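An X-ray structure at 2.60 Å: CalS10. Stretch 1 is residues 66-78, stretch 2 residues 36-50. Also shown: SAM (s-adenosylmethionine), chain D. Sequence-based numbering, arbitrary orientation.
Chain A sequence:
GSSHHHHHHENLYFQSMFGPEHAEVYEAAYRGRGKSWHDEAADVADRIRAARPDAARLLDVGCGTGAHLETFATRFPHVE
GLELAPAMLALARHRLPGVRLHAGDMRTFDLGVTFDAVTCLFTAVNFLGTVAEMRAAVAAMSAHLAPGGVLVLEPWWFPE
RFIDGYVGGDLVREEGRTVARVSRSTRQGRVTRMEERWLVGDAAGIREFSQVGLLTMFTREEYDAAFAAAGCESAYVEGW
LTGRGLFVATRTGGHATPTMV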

# COMPACT_ATOMS: atom_id res chain seq x y z
N GLY A 66 -5.38 -5.64 23.40
CA GLY A 66 -6.59 -5.78 24.19
C GLY A 66 -7.87 -5.78 23.39
O GLY A 66 -8.94 -5.57 23.95
N ALA A 67 -7.78 -6.01 22.07
CA ALA A 67 -8.98 -5.97 21.24
C ALA A 67 -10.00 -7.01 21.69
O ALA A 67 -11.19 -6.70 21.82
CB ALA A 67 -8.59 -6.20 19.78
N HIS A 68 -9.56 -8.24 21.93
CA HIS A 68 -10.45 -9.24 22.51
C HIS A 68 -10.99 -8.78 23.85
O HIS A 68 -12.20 -8.86 24.11
CB HIS A 68 -9.73 -10.59 22.65
CG HIS A 68 -9.66 -11.38 21.38
ND1 HIS A 68 -8.47 -11.86 20.87
CD2 HIS A 68 -10.63 -11.81 20.54
CE1 HIS A 68 -8.72 -12.53 19.75
NE2 HIS A 68 -10.02 -12.51 19.54
N LEU A 69 -10.11 -8.29 24.72
CA LEU A 69 -10.52 -7.90 26.06
C LEU A 69 -11.61 -6.84 26.04
O LEU A 69 -12.47 -6.82 26.92
CB LEU A 69 -9.32 -7.38 26.85
CG LEU A 69 -8.40 -8.43 27.45
CD1 LEU A 69 -7.06 -7.82 27.83
CD2 LEU A 69 -9.07 -9.06 28.65
N GLU A 70 -11.60 -5.96 25.04
CA GLU A 70 -12.63 -4.93 24.94
C GLU A 70 -14.03 -5.54 24.96
O GLU A 70 -14.93 -5.04 25.64
CB GLU A 70 -12.43 -4.10 23.67
CG GLU A 70 -13.43 -2.96 23.54
CD GLU A 70 -13.01 -1.93 22.52
OE1 GLU A 70 -13.33 -2.12 21.33
OE2 GLU A 70 -12.36 -0.94 22.89
N THR A 71 -14.23 -6.63 24.21
CA THR A 71 -15.54 -7.27 24.18
C THR A 71 -15.75 -8.20 25.37
O THR A 71 -16.88 -8.37 25.82
CB THR A 71 -15.73 -8.02 22.86
OG1 THR A 71 -15.68 -7.10 21.77
CG2 THR A 71 -17.07 -8.73 22.84
N PHE A 72 -14.68 -8.81 25.88
CA PHE A 72 -14.82 -9.64 27.07
C PHE A 72 -15.33 -8.83 28.26
O PHE A 72 -16.11 -9.33 29.08
CB PHE A 72 -13.48 -10.31 27.43
CG PHE A 72 -13.17 -11.53 26.60
CD1 PHE A 72 -11.91 -11.69 26.04
CD2 PHE A 72 -14.11 -12.52 26.41
CE1 PHE A 72 -11.61 -12.81 25.29
CE2 PHE A 72 -13.82 -13.65 25.66
CZ PHE A 72 -12.57 -13.79 25.10
N ALA A 73 -14.91 -7.57 28.36
CA ALA A 73 -15.32 -6.74 29.49
C ALA A 73 -16.82 -6.51 29.51
O ALA A 73 -17.43 -6.44 30.58
CB ALA A 73 -14.58 -5.39 29.46
N THR A 74 -17.44 -6.41 28.33
CA THR A 74 -18.89 -6.28 28.24
C THR A 74 -19.62 -7.56 28.64
O THR A 74 -20.84 -7.53 28.81
CB THR A 74 -19.32 -5.90 26.82
OG1 THR A 74 -19.31 -7.08 25.99
CG2 THR A 74 -18.37 -4.87 26.22
N ARG A 75 -18.90 -8.67 28.80
CA ARG A 75 -19.50 -9.97 29.04
C ARG A 75 -19.14 -10.58 30.38
O ARG A 75 -19.87 -11.45 30.86
CB ARG A 75 -19.08 -10.94 27.91
CG ARG A 75 -19.50 -10.47 26.52
CD ARG A 75 -21.00 -10.58 26.29
NE ARG A 75 -21.50 -11.92 26.58
CZ ARG A 75 -21.51 -12.92 25.69
NH1 ARG A 75 -21.05 -12.73 24.46
NH2 ARG A 75 -21.97 -14.11 26.04
N PHE A 76 -18.04 -10.16 31.01
CA PHE A 76 -17.61 -10.67 32.30
C PHE A 76 -17.39 -9.51 33.27
O PHE A 76 -16.80 -8.49 32.89
CB PHE A 76 -16.32 -11.50 32.17
CG PHE A 76 -16.47 -12.72 31.29
CD1 PHE A 76 -15.99 -12.72 30.00
CD2 PHE A 76 -17.11 -13.85 31.77
CE1 PHE A 76 -16.13 -13.84 29.20
CE2 PHE A 76 -17.25 -14.97 30.97
CZ PHE A 76 -16.76 -14.96 29.69
N PRO A 77 -17.85 -9.64 34.53
CA PRO A 77 -17.67 -8.55 35.50
C PRO A 77 -16.23 -8.07 35.63
O PRO A 77 -15.95 -6.89 35.44
CB PRO A 77 -18.16 -9.17 36.82
CG PRO A 77 -19.08 -10.25 36.41
CD PRO A 77 -18.53 -10.80 35.13
N HIS A 78 -15.31 -8.98 35.94
CA HIS A 78 -13.91 -8.65 36.12
C HIS A 78 -13.09 -9.28 35.01
O HIS A 78 -13.25 -10.47 34.70
CB HIS A 78 -13.40 -9.11 37.49
CG HIS A 78 -12.00 -8.66 37.79
ND1 HIS A 78 -11.17 -9.33 38.67
CD2 HIS A 78 -11.26 -7.64 37.28
CE1 HIS A 78 -10.00 -8.72 38.72
NE2 HIS A 78 -10.03 -7.70 37.88
N SAM D . -4.84 -11.53 21.77
CA SAM D . -4.05 -10.76 20.86
C SAM D . -4.87 -10.25 19.65
O SAM D . -5.63 -11.05 19.06
OXT SAM D . -4.71 -9.05 19.34
CB SAM D . -2.86 -11.60 20.37
CG SAM D . -1.80 -10.64 19.86
SD SAM D . -0.72 -11.64 18.80
CE SAM D . 0.03 -10.37 17.80
C5' SAM D . 0.71 -12.16 19.83
C4' SAM D . 1.00 -11.39 21.12
O4' SAM D . 1.70 -12.26 22.03
C3' SAM D . 1.88 -10.15 20.94
O3' SAM D . 1.14 -8.96 21.17
C2' SAM D . 3.00 -10.31 21.99
O2' SAM D . 3.17 -9.12 22.76
C1' SAM D . 2.51 -11.46 22.86
N9 SAM D . 3.57 -12.31 23.39
C8 SAM D . 4.51 -13.02 22.69
N7 SAM D . 5.29 -13.76 23.43
C5 SAM D . 4.84 -13.53 24.72
C6 SAM D . 5.23 -14.03 25.97
N6 SAM D . 6.25 -14.87 26.15
N1 SAM D . 4.54 -13.63 27.06
C2 SAM D . 3.53 -12.77 26.89
N3 SAM D . 3.07 -12.22 25.77
C4 SAM D . 3.77 -12.64 24.71
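Stretch 2, residues 36-50: SWHDEAADVADRIRA

Stretch 2 is helical from Trp37 through Ala50, as its unbroken series of i to i+4 backbone hydrogen bonds attests, and Ser36 caps its N terminus by accepting from Asp39 N at OG (2.9 Å). It lies across the shorter helix of stretch 1, which begins near Ala67, with the N-to-C directions 52° apart (signed crossing angle -52°) and the axes 8.2 Å apart at closest approach. The register is set by two pairs: CA of His68 lies 5.4 Å from CA of Ala41, and CA of Thr71 lies 5.8 Å from CA of His38. The surface buried between the two stretches, both sides summed, is 818 Å².

Gly66, with a positive phi of 74°, precedes the contact and takes no part in it. Ala67 opens it by pointing toward stretch 2, its CB over the face of the Trp37 five-membered ring, 3.5 Å from the centroid and 14° off the normal. His68 starts sideways, but its ring reaches across. The edge of Trp37 meets its face, with centroids 4.4 Å apart and planes at 66°, while His68 NE2 donates to Glu40 OE1 (2.9 Å, 147°). Trp37 also serves the ligand: its NE1 donates to O of SAM at 2.8 Å.

Leu69 points away and Glu70 sideways, neither making contact. One turn on from Ala67, Thr71 again faces stretch 2. Its CB packs 3.7 Å from Ala41 CB, and its OG1 shares a hydrogen bond with His38 ND1 (3.3 Å). Phe72 lays its ring face over Ala41 CB, which stands 4.0 Å from the centroid and only 8° off the normal; at the ring's edge, Phe72 CZ meets Val44 CG1 at 3.5 Å.

Ala73 and Thr74 make no contact with stretch 2. Arg75, with chi1 to chi3 all m, brings its guanidinium against the helix: NH2 forms a salt bridge with Asp46 OD1 at 2.7 Å, nearly linear at 173°, and Ala45 CB lies over one face, 3.8 Å from Arg75 NH1. The backbone of Arg75 is engaged as well, since Arg49 NH2 donates to Arg75 O (3.0 Å, 151°).

Phe76 then extends the apolar contact along stretch 2, with CE1 3.8 Å from Ala45 CB and CZ 3.9 Å from Ile48 CD1. Its CD2 lies over one face of the Arg49 guanidinium, 3.6 Å from Arg49 NH2. Pro77 adds a marginal contact, its CD 4.4 Å from Arg49 NH2, and His78 is out of reach.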

# COMPACT_ATOMS: atom_id res chain seq x y z
N SER A 36 -12.72 -10.05 12.91
CA SER A 36 -13.59 -9.39 13.88
C SER A 36 -13.21 -9.93 15.25
O SER A 36 -13.66 -11.02 15.64
CB SER A 36 -15.06 -9.63 13.56
OG SER A 36 -15.88 -9.39 14.69
N TRP A 37 -12.39 -9.18 15.99
CA TRP A 37 -12.10 -9.54 17.37
C TRP A 37 -13.38 -9.63 18.19
O TRP A 37 -13.46 -10.43 19.13
CB TRP A 37 -11.16 -8.52 18.01
CG TRP A 37 -9.70 -8.73 17.72
CD1 TRP A 37 -8.82 -9.45 18.47
CD2 TRP A 37 -8.94 -8.18 16.63
NE1 TRP A 37 -7.56 -9.39 17.91
CE2 TRP A 37 -7.61 -8.62 16.78
CE3 TRP A 37 -9.26 -7.37 15.54
CZ2 TRP A 37 -6.60 -8.28 15.89
CZ3 TRP A 37 -8.26 -7.03 14.65
CH2 TRP A 37 -6.95 -7.48 14.83
N HIS A 38 -14.38 -8.83 17.84
CA HIS A 38 -15.62 -8.81 18.60
C HIS A 38 -16.37 -10.13 18.48
O HIS A 38 -16.78 -10.72 19.49
CB HIS A 38 -16.51 -7.66 18.14
CG HIS A 38 -17.93 -7.78 18.59
ND1 HIS A 38 -18.33 -7.45 19.87
CD2 HIS A 38 -19.04 -8.22 17.95
CE1 HIS A 38 -19.63 -7.66 19.99
NE2 HIS A 38 -20.08 -8.13 18.84
N ASP A 39 -16.56 -10.62 17.26
CA ASP A 39 -17.26 -11.88 17.07
C ASP A 39 -16.50 -13.03 17.71
O ASP A 39 -17.10 -13.95 18.29
CB ASP A 39 -17.49 -12.15 15.59
CG ASP A 39 -18.47 -11.17 14.96
OD1 ASP A 39 -19.27 -10.56 15.71
OD2 ASP A 39 -18.45 -11.02 13.72
N GLU A 40 -15.16 -13.00 17.62
CA GLU A 40 -14.36 -14.04 18.25
C GLU A 40 -14.53 -14.02 19.77
O GLU A 40 -14.83 -15.04 20.39
CB GLU A 40 -12.89 -13.87 17.86
CG GLU A 40 -12.62 -14.16 16.39
CD GLU A 40 -11.21 -13.81 15.97
OE1 GLU A 40 -10.34 -13.67 16.86
OE2 GLU A 40 -10.97 -13.66 14.75
N ALA A 41 -14.34 -12.85 20.38
CA ALA A 41 -14.50 -12.75 21.83
C ALA A 41 -15.90 -13.16 22.26
O ALA A 41 -16.08 -13.85 23.27
CB ALA A 41 -14.20 -11.32 22.29
N ALA A 42 -16.92 -12.74 21.50
CA ALA A 42 -18.29 -13.11 21.82
C ALA A 42 -18.48 -14.62 21.79
O ALA A 42 -19.06 -15.20 22.72
CB ALA A 42 -19.26 -12.42 20.85
N ASP A 43 -18.02 -15.27 20.72
CA ASP A 43 -18.12 -16.72 20.64
C ASP A 43 -17.36 -17.39 21.79
O ASP A 43 -17.87 -18.32 22.42
CB ASP A 43 -17.58 -17.21 19.30
CG ASP A 43 -17.58 -18.72 19.18
OD1 ASP A 43 -18.33 -19.38 19.93
OD2 ASP A 43 -16.83 -19.25 18.34
N VAL A 44 -16.14 -16.91 22.06
CA VAL A 44 -15.37 -17.46 23.17
C VAL A 44 -16.14 -17.30 24.48
O VAL A 44 -16.18 -18.21 25.31
CB VAL A 44 -13.99 -16.78 23.24
CG1 VAL A 44 -13.27 -17.16 24.53
CG2 VAL A 44 -13.15 -17.14 22.03
N ALA A 45 -16.76 -16.13 24.67
CA ALA A 45 -17.51 -15.89 25.90
C ALA A 45 -18.68 -16.85 26.04
O ALA A 45 -18.94 -17.38 27.12
CB ALA A 45 -18.00 -14.44 25.93
N ASP A 46 -19.41 -17.10 24.94
CA ASP A 46 -20.52 -18.04 24.99
C ASP A 46 -20.06 -19.43 25.45
O ASP A 46 -20.75 -20.09 26.23
CB ASP A 46 -21.20 -18.13 23.63
CG ASP A 46 -21.95 -16.87 23.27
OD1 ASP A 46 -22.12 -16.00 24.15
OD2 ASP A 46 -22.38 -16.74 22.10
N ARG A 47 -18.91 -19.88 24.95
CA ARG A 47 -18.45 -21.23 25.28
C ARG A 47 -17.96 -21.31 26.72
O ARG A 47 -18.17 -22.32 27.40
CB ARG A 47 -17.33 -21.64 24.33
CG ARG A 47 -17.81 -22.04 22.95
CD ARG A 47 -16.64 -22.27 22.01
NE ARG A 47 -16.97 -21.85 20.65
CZ ARG A 47 -17.42 -22.66 19.69
NH1 ARG A 47 -17.60 -23.95 19.92
NH2 ARG A 47 -17.69 -22.16 18.49
N ILE A 48 -17.30 -20.26 27.21
CA ILE A 48 -16.93 -20.21 28.62
C ILE A 48 -18.17 -20.38 29.48
O ILE A 48 -18.15 -21.09 30.49
CB ILE A 48 -16.18 -18.90 28.93
CG1 ILE A 48 -14.83 -18.88 28.20
CG2 ILE A 48 -15.96 -18.77 30.43
CD1 ILE A 48 -14.22 -17.50 28.09
N ARG A 49 -19.26 -19.72 29.10
CA ARG A 49 -20.50 -19.85 29.86
C ARG A 49 -21.06 -21.26 29.76
O ARG A 49 -21.66 -21.76 30.72
CB ARG A 49 -21.53 -18.85 29.33
CG ARG A 49 -21.14 -17.40 29.54
CD ARG A 49 -21.08 -17.06 31.01
NE ARG A 49 -20.86 -15.64 31.24
CZ ARG A 49 -20.83 -15.08 32.45
NH1 ARG A 49 -21.00 -15.83 33.53
NH2 ARG A 49 -20.62 -13.78 32.58
N ALA A 50 -20.87 -21.92 28.61
CA ALA A 50 -21.28 -23.32 28.49
C ALA A 50 -20.59 -24.18 29.53
O ALA A 50 -21.24 -24.93 30.27
CB ALA A 50 -20.97 -23.82 27.08